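Local coordinates for tyrosine--tRNA ligase, mitochondrial (Emericella nidulans, PDB 5IHX), which probably attaches L-tyrosine to its cognate mitochondrial tRNA at the expense of ATP, as other members of its aminoacyl-tRNA synthetase class do, at residues Y69-V81 against N132-G144. Residues are numbered along the deposited sequence; the frame is centred on the assembly and turned at random.
Sequences YAGVDPTAPSMHV and NMASMHMQLKKLG. With TYR (tyrosine), chain C.
Gln139 reaches from its helix to the loop with both ends of its amide. Its OE1 accepts the backbone N-H of Met79 at 2.8 Å, in the carbonyl plane and on a lone pair, while NE2 gives a weak bond to Ser78 OG at 3.3 Å. The side chain leaves anti to the backbone N (chi1 180°) and stays extended, which carries the amide to the backbone of the loop. Ser78 OG also donates to Met79 O at 2.6 Å, so the small hydroxyl links the amide to the loop backbone. Two turns back, Asn132 lies alongside the Pro77 ring, its OD1 3.3 Å from Pro77 CD; proline has no N-H to offer, so this is contact alone.

Between these polar points the flexible Met136 bends at chi2 and chi3, resting SD against Pro74 CA (3.7 Å) and bringing its methyl CE against the loop backbone, close to both Ala76 O and the Ser78 carbonyl carbon. Met79 crosses Met136 and Leu140 at about right angles; its CE presses tightly on Leu140 CD2 at 3.4 Å. Deeper in, the branched Val72 meets Leu140 tip to tip, CG1 to CD1, 4.1 Å apart.

On the ligand side, Tyr69 OH donates to the hydroxyl of the bound tyrosine, and Asp73, held by Tyr217 and Thr108, flanks that substrate. Helix 126-153 thus backs a strand and its following loop at the tyrosine pocket of the class-I Rossmann-like catalytic domain.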
loop_
_atom_site.group_PDB
_atom_site.type_symbol
_atom_site.label_atom_id
_atom_site.label_comp_id
_atom_site.label_asym_id
_atom_site.label_seq_id
_atom_site.Cartn_x
_atom_site.Cartn_y
_atom_site.Cartn_z
ATOM N N TYR A 69 23.401 -7.630 -0.485
ATOM C CA TYR A 69 22.578 -7.816 -1.675
ATOM C C TYR A 69 22.489 -6.567 -2.535
ATOM O O TYR A 69 22.706 -5.448 -2.066
ATOM C CB TYR A 69 21.166 -8.276 -1.289
ATOM C CG TYR A 69 20.152 -7.169 -1.076
ATOM C CD1 TYR A 69 19.296 -6.785 -2.101
ATOM C CD2 TYR A 69 20.027 -6.532 0.152
ATOM C CE1 TYR A 69 18.359 -5.785 -1.919
ATOM C CE2 TYR A 69 19.085 -5.528 0.347
ATOM C CZ TYR A 69 18.254 -5.163 -0.694
ATOM O OH TYR A 69 17.317 -4.169 -0.514
ATOM N N ALA A 70 22.191 -6.793 -3.811
ATOM C CA ALA A 70 21.917 -5.728 -4.762
ATOM C C ALA A 70 20.641 -6.077 -5.508
ATOM O O ALA A 70 20.403 -7.244 -5.817
ATOM C CB ALA A 70 23.071 -5.556 -5.723
ATOM N N GLY A 71 19.823 -5.066 -5.782
ATOM C CA GLY A 71 18.558 -5.269 -6.463
ATOM C C GLY A 71 18.572 -4.755 -7.888
ATOM O O GLY A 71 19.319 -3.836 -8.219
ATOM N N VAL A 72 17.743 -5.356 -8.735
ATOM C CA VAL A 72 17.586 -4.892 -10.105
ATOM C C VAL A 72 16.142 -5.099 -10.552
ATOM O O VAL A 72 15.566 -6.165 -10.335
ATOM C CB VAL A 72 18.557 -5.617 -11.076
ATOM C CG1 VAL A 72 18.399 -7.134 -10.983
ATOM C CG2 VAL A 72 18.340 -5.145 -12.508
ATOM N N ASP A 73 15.558 -4.064 -11.149
ATOM C CA ASP A 73 14.194 -4.139 -11.663
ATOM C C ASP A 73 14.217 -4.482 -13.155
ATOM O O ASP A 73 14.846 -3.775 -13.942
ATOM C CB ASP A 73 13.443 -2.824 -11.433
ATOM C CG ASP A 73 12.951 -2.667 -10.001
ATOM O OD1 ASP A 73 12.382 -1.602 -9.681
ATOM O OD2 ASP A 73 13.093 -3.620 -9.203
ATOM N N PRO A 74 13.535 -5.573 -13.548
ATOM C CA PRO A 74 13.515 -5.989 -14.955
ATOM C C PRO A 74 12.640 -5.108 -15.851
ATOM O O PRO A 74 11.474 -5.426 -16.081
ATOM C CB PRO A 74 12.962 -7.415 -14.884
ATOM C CG PRO A 74 12.090 -7.416 -13.684
ATOM C CD PRO A 74 12.766 -6.503 -12.698
ATOM N N THR A 75 13.211 -4.011 -16.340
ATOM C CA THR A 75 12.521 -3.121 -17.271
ATOM C C THR A 75 12.899 -3.454 -18.714
ATOM O O THR A 75 12.379 -2.856 -19.657
ATOM C CB THR A 75 12.859 -1.644 -16.999
ATOM O OG1 THR A 75 14.269 -1.435 -17.148
ATOM C CG2 THR A 75 12.432 -1.246 -15.596
ATOM N N ALA A 76 13.811 -4.407 -18.871
ATOM C CA ALA A 76 14.247 -4.872 -20.182
ATOM C C ALA A 76 14.524 -6.370 -20.102
ATOM O O ALA A 76 14.682 -6.912 -19.008
ATOM C CB ALA A 76 15.488 -4.109 -20.634
ATOM N N PRO A 77 14.574 -7.055 -21.257
ATOM C CA PRO A 77 14.861 -8.494 -21.217
ATOM C C PRO A 77 16.304 -8.792 -20.812
ATOM O O PRO A 77 16.650 -9.942 -20.540
ATOM C CB PRO A 77 14.592 -8.944 -22.655
ATOM C CG PRO A 77 14.776 -7.726 -23.477
ATOM C CD PRO A 77 14.330 -6.578 -22.630
ATOM N N SER A 78 17.129 -7.752 -20.769
ATOM C CA SER A 78 18.547 -7.899 -20.479
ATOM C C SER A 78 19.069 -6.740 -19.644
ATOM O O SER A 78 18.560 -5.621 -19.719
ATOM C CB SER A 78 19.349 -7.996 -21.777
ATOM O OG SER A 78 20.739 -7.889 -21.520
ATOM N N MET A 79 20.088 -7.024 -18.843
ATOM C CA MET A 79 20.878 -5.981 -18.213
ATOM C C MET A 79 21.896 -5.451 -19.210
ATOM O O MET A 79 22.152 -6.080 -20.242
ATOM C CB MET A 79 21.585 -6.523 -16.972
ATOM C CG MET A 79 20.641 -6.897 -15.841
ATOM S SD MET A 79 21.518 -7.352 -14.340
ATOM C CE MET A 79 22.335 -8.852 -14.887
ATOM N N HIS A 80 22.475 -4.297 -18.894
ATOM C CA HIS A 80 23.545 -3.723 -19.699
ATOM C C HIS A 80 24.694 -3.334 -18.781
ATOM O O HIS A 80 24.605 -3.493 -17.565
ATOM C CB HIS A 80 23.047 -2.513 -20.498
ATOM C CG HIS A 80 22.337 -1.492 -19.669
ATOM N ND1 HIS A 80 22.968 -0.377 -19.160
ATOM C CD2 HIS A 80 21.046 -1.410 -19.272
ATOM C CE1 HIS A 80 22.096 0.344 -18.476
ATOM N NE2 HIS A 80 20.923 -0.262 -18.528
ATOM N N VAL A 81 25.771 -2.829 -19.368
ATOM C CA VAL A 81 26.994 -2.547 -18.625
ATOM C C VAL A 81 26.738 -1.571 -17.475
ATOM O O VAL A 81 27.436 -1.604 -16.464
ATOM C CB VAL A 81 28.088 -2.000 -19.568
ATOM C CG1 VAL A 81 29.299 -1.502 -18.783
ATOM C CG2 VAL A 81 28.508 -3.074 -20.556
ATOM N N ASN A 132 10.267 -10.172 -19.884
ATOM C CA ASN A 132 11.444 -9.473 -19.386
ATOM C C ASN A 132 11.960 -10.092 -18.094
ATOM O O ASN A 132 13.163 -10.280 -17.915
ATOM C CB ASN A 132 11.122 -7.997 -19.150
ATOM C CG ASN A 132 11.050 -7.197 -20.436
ATOM O OD1 ASN A 132 11.388 -7.689 -21.512
ATOM N ND2 ASN A 132 10.601 -5.950 -20.329
ATOM N N MET A 133 11.032 -10.407 -17.197
ATOM C CA MET A 133 11.366 -10.963 -15.893
ATOM C C MET A 133 12.018 -12.339 -16.028
ATOM O O MET A 133 12.993 -12.645 -15.341
ATOM C CB MET A 133 10.106 -11.049 -15.029
ATOM C CG MET A 133 10.367 -11.358 -13.565
ATOM S SD MET A 133 8.851 -11.563 -12.605
ATOM C CE MET A 133 7.981 -10.037 -12.979
ATOM N N ALA A 134 11.481 -13.160 -16.923
ATOM C CA ALA A 134 11.993 -14.509 -17.127
ATOM C C ALA A 134 13.380 -14.480 -17.773
ATOM O O ALA A 134 14.263 -15.258 -17.408
ATOM C CB ALA A 134 11.025 -15.316 -17.980
ATOM N N SER A 135 13.565 -13.581 -18.734
ATOM C CA SER A 135 14.848 -13.447 -19.416
ATOM C C SER A 135 15.932 -12.945 -18.469
ATOM O O SER A 135 17.066 -13.421 -18.503
ATOM C CB SER A 135 14.723 -12.497 -20.610
ATOM O OG SER A 135 13.808 -13.001 -21.566
ATOM N N MET A 136 15.579 -11.981 -17.625
ATOM C CA MET A 136 16.535 -11.410 -16.684
ATOM C C MET A 136 16.910 -12.435 -15.617
ATOM O O MET A 136 18.054 -12.487 -15.168
ATOM C CB MET A 136 15.963 -10.157 -16.019
ATOM C CG MET A 136 16.982 -9.390 -15.183
ATOM S SD MET A 136 16.800 -7.595 -15.272
ATOM C CE MET A 136 17.188 -7.273 -16.988
ATOM N N HIS A 137 15.936 -13.247 -15.213
ATOM C CA HIS A 137 16.170 -14.296 -14.227
ATOM C C HIS A 137 17.205 -15.299 -14.739
ATOM O O HIS A 137 18.118 -15.694 -14.011
ATOM C CB HIS A 137 14.858 -15.010 -13.890
ATOM C CG HIS A 137 14.998 -16.074 -12.846
ATOM N ND1 HIS A 137 14.740 -15.843 -11.512
ATOM C CD2 HIS A 137 15.367 -17.373 -12.939
ATOM C CE1 HIS A 137 14.943 -16.954 -10.827
ATOM N NE2 HIS A 137 15.326 -17.898 -11.669
ATOM N N MET A 138 17.059 -15.705 -15.997
ATOM C CA MET A 138 18.003 -16.630 -16.618
ATOM C C MET A 138 19.395 -16.016 -16.702
ATOM O O MET A 138 20.398 -16.678 -16.429
ATOM C CB MET A 138 17.537 -17.018 -18.021
ATOM C CG MET A 138 16.329 -17.942 -18.055
ATOM S SD MET A 138 15.651 -18.124 -19.719
ATOM C CE MET A 138 17.085 -18.711 -20.625
ATOM N N GLN A 139 19.449 -14.742 -17.076
ATOM C CA GLN A 139 20.723 -14.051 -17.238
ATOM C C GLN A 139 21.459 -13.915 -15.911
ATOM O O GLN A 139 22.684 -14.014 -15.861
ATOM C CB GLN A 139 20.507 -12.674 -17.862
ATOM C CG GLN A 139 21.795 -11.887 -18.057
ATOM C CD GLN A 139 21.589 -10.612 -18.842
ATOM O OE1 GLN A 139 21.207 -9.579 -18.286
ATOM N NE2 GLN A 139 21.855 -10.673 -20.144
ATOM N N LEU A 140 20.707 -13.689 -14.839
ATOM C CA LEU A 140 21.293 -13.552 -13.511
ATOM C C LEU A 140 21.822 -14.892 -13.010
ATOM O O LEU A 140 22.868 -14.956 -12.362
ATOM C CB LEU A 140 20.263 -12.984 -12.533
ATOM C CG LEU A 140 19.935 -11.499 -12.709
ATOM C CD1 LEU A 140 18.693 -11.122 -11.920
ATOM C CD2 LEU A 140 21.111 -10.643 -12.265
ATOM N N LYS A 141 21.095 -15.961 -13.308
ATOM C CA LYS A 141 21.555 -17.305 -12.986
ATOM C C LYS A 141 22.871 -17.561 -13.717
ATOM O O LYS A 141 23.845 -18.045 -13.137
ATOM C CB LYS A 141 20.505 -18.343 -13.384
ATOM C CG LYS A 141 19.391 -18.530 -12.359
ATOM C CD LYS A 141 18.744 -19.906 -12.467
ATOM C CE LYS A 141 19.113 -20.794 -11.289
ATOM N NZ LYS A 141 18.754 -22.220 -11.524
ATOM N N LYS A 142 22.878 -17.217 -15.001
ATOM C CA LYS A 142 24.051 -17.368 -15.856
ATOM C C LYS A 142 25.230 -16.544 -15.333
ATOM O O LYS A 142 26.364 -17.023 -15.284
ATOM C CB LYS A 142 23.692 -16.955 -17.287
ATOM C CG LYS A 142 24.812 -17.040 -18.305
ATOM C CD LYS A 142 24.269 -16.748 -19.702
ATOM C CE LYS A 142 25.358 -16.731 -20.765
ATOM N NZ LYS A 142 26.203 -15.509 -20.683
ATOM N N LEU A 143 24.958 -15.305 -14.935
ATOM C CA LEU A 143 25.998 -14.432 -14.403
ATOM C C LEU A 143 26.593 -15.008 -13.119
ATOM O O LEU A 143 27.802 -14.936 -12.897
ATOM C CB LEU A 143 25.443 -13.030 -14.147
ATOM C CG LEU A 143 26.426 -12.013 -13.557
ATOM C CD1 LEU A 143 27.591 -11.767 -14.508
ATOM C CD2 LEU A 143 25.719 -10.705 -13.232
ATOM N N GLY A 144 25.736 -15.584 -12.281
ATOM C CA GLY A 144 26.181 -16.218 -11.053
ATOM C C GLY A 144 27.193 -17.322 -11.304
ATOM O O GLY A 144 28.213 -17.412 -10.621
HETATM N N TYR C . 15.237 0.274 -6.913
HETATM C CA TYR C . 16.453 -0.290 -7.567
HETATM C C TYR C . 16.639 0.293 -8.964
HETATM O O TYR C . 17.757 0.380 -9.476
HETATM C CB TYR C . 16.361 -1.815 -7.644
HETATM C CG TYR C . 15.998 -2.461 -6.331
HETATM C CD1 TYR C . 16.867 -2.411 -5.247
HETATM C CD2 TYR C . 14.785 -3.119 -6.169
HETATM C CE1 TYR C . 16.540 -2.999 -4.045
HETATM C CE2 TYR C . 14.449 -3.709 -4.970
HETATM C CZ TYR C . 15.331 -3.648 -3.911
HETATM O OH TYR C . 15.002 -4.234 -2.713
HETATM O OXT TYR C . 15.671 0.687 -9.614
#